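Side-chain contact in glutamine amidotransferase type-2 domain-containing protein (Pseudomonas aeruginosa PAO1, PDB 1TE5), which is of unknown function but probably acts as a class-II (Ntn-type) glutamine amidotransferase, releasing ammonia from glutamine: residues E151-L154 and P155-S159. Numbering follows the deposited sequence.
Sequences EVLL and PVLIS
Leu153 meets Leu157 one turn further along helix 150-165, their methyls Leu153 CD1 and Leu157 CD1 3.9 Å apart as the two chains cross at a slant. Leu153 reaches this place with CG between its own backbone N and carbonyl carbon (chi1 76°), while Leu157 CG lies anti to its carbonyl carbon and turns back over the preceding turn. A second i to i+4 apolar pair joins Leu154 and Ile158, whose methyls Leu154 CD2 and Ile158 CD1 lie 4.0 Å apart.

Pro155 has no N-H to give to the turn before, and the helix is kinked here. Leu157 N makes weak bonds to Leu153 O and Leu154 O, the former doubtful because that oxygen is crowded in the model; the first firm bond is Ile158 N to Leu154 O, 3.2 Å and nearly straight (168° at the hydrogen). Pro155 O is gripped twice, by Ser159 N and, from the opposite face of its plane, by Ser159 OG at 2.8 Å.

Leu153 and Leu157 both pack on Trp103 of strand 101-108, and Leu157 also on Leu136 of helix 128-143, whose Arg139 and Val140 meet Val156. Leu154 and Ile158 lie against Trp243 of strand 243-247, seating the kinked helix on the six-stranded antiparallel sheet beside helix 128-143.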
loop_
_atom_site.group_PDB
_atom_site.type_symbol
_atom_site.label_atom_id
_atom_site.label_comp_id
_atom_site.label_asym_id
_atom_site.label_seq_id
_atom_site.Cartn_x
_atom_site.Cartn_y
_atom_site.Cartn_z
ATOM N N GLU A 151 2.963 -25.201 -6.854
ATOM C CA GLU A 151 2.399 -26.210 -7.735
ATOM C C GLU A 151 1.075 -26.746 -7.240
ATOM O O GLU A 151 0.229 -27.143 -8.044
ATOM C CB GLU A 151 3.371 -27.370 -7.930
ATOM C CG GLU A 151 4.558 -27.073 -8.837
ATOM C CD GLU A 151 5.594 -26.166 -8.206
ATOM O OE1 GLU A 151 6.496 -25.742 -8.956
ATOM O OE2 GLU A 151 5.522 -25.884 -6.982
ATOM N N VAL A 152 0.923 -26.811 -5.921
ATOM C CA VAL A 152 -0.310 -27.301 -5.315
ATOM C C VAL A 152 -1.466 -26.329 -5.560
ATOM O O VAL A 152 -2.532 -26.730 -6.038
ATOM C CB VAL A 152 -0.157 -27.523 -3.790
ATOM C CG1 VAL A 152 -1.412 -28.170 -3.227
ATOM C CG2 VAL A 152 1.060 -28.384 -3.502
ATOM N N LEU A 153 -1.261 -25.060 -5.215
ATOM C CA LEU A 153 -2.299 -24.054 -5.411
ATOM C C LEU A 153 -2.418 -23.575 -6.862
ATOM O O LEU A 153 -3.286 -22.769 -7.176
ATOM C CB LEU A 153 -2.071 -22.863 -4.476
ATOM C CG LEU A 153 -0.966 -21.877 -4.844
ATOM C CD1 LEU A 153 -1.593 -20.609 -5.398
ATOM C CD2 LEU A 153 -0.142 -21.557 -3.615
ATOM N N LEU A 154 -1.545 -24.061 -7.740
ATOM C CA LEU A 154 -1.578 -23.667 -9.147
ATOM C C LEU A 154 -2.892 -24.034 -9.840
ATOM O O LEU A 154 -3.457 -23.209 -10.558
ATOM C CB LEU A 154 -0.400 -24.278 -9.915
ATOM C CG LEU A 154 0.537 -23.353 -10.697
ATOM C CD1 LEU A 154 1.668 -24.168 -11.310
ATOM C CD2 LEU A 154 -0.233 -22.613 -11.775
ATOM N N PRO A 155 -3.383 -25.282 -9.661
ATOM C CA PRO A 155 -4.638 -25.692 -10.302
ATOM C C PRO A 155 -5.826 -24.801 -9.966
ATOM O O PRO A 155 -6.658 -24.537 -10.830
ATOM C CB PRO A 155 -4.839 -27.110 -9.776
ATOM C CG PRO A 155 -3.442 -27.603 -9.623
ATOM C CD PRO A 155 -2.770 -26.427 -8.962
ATOM N N VAL A 156 -5.931 -24.374 -8.709
ATOM C CA VAL A 156 -7.036 -23.512 -8.309
ATOM C C VAL A 156 -6.970 -22.163 -9.019
ATOM O O VAL A 156 -8.004 -21.583 -9.328
ATOM C CB VAL A 156 -7.124 -23.328 -6.772
ATOM C CG1 VAL A 156 -5.849 -22.792 -6.225
ATOM C CG2 VAL A 156 -8.259 -22.399 -6.419
ATOM N N LEU A 157 -5.756 -21.682 -9.281
ATOM C CA LEU A 157 -5.556 -20.412 -9.981
ATOM C C LEU A 157 -6.086 -20.506 -11.405
ATOM O O LEU A 157 -6.818 -19.634 -11.869
ATOM C CB LEU A 157 -4.070 -20.056 -10.044
ATOM C CG LEU A 157 -3.325 -19.741 -8.753
ATOM C CD1 LEU A 157 -1.870 -19.410 -9.065
ATOM C CD2 LEU A 157 -3.993 -18.576 -8.054
ATOM N N ILE A 158 -5.658 -21.554 -12.101
ATOM C CA ILE A 158 -6.045 -21.819 -13.484
ATOM C C ILE A 158 -7.551 -22.003 -13.610
ATOM O O ILE A 158 -8.164 -21.556 -14.584
ATOM C CB ILE A 158 -5.363 -23.108 -14.001
ATOM C CG1 ILE A 158 -3.863 -23.057 -13.715
ATOM C CG2 ILE A 158 -5.609 -23.283 -15.497
ATOM C CD1 ILE A 158 -3.178 -24.391 -13.834
ATOM N N SER A 159 -8.127 -22.710 -12.645
ATOM C CA SER A 159 -9.553 -22.985 -12.629
ATOM C C SER A 159 -10.371 -21.708 -12.600
ATOM O O SER A 159 -11.268 -21.518 -13.418
ATOM C CB SER A 159 -9.906 -23.852 -11.420
ATOM O OG SER A 159 -9.337 -25.146 -11.530
#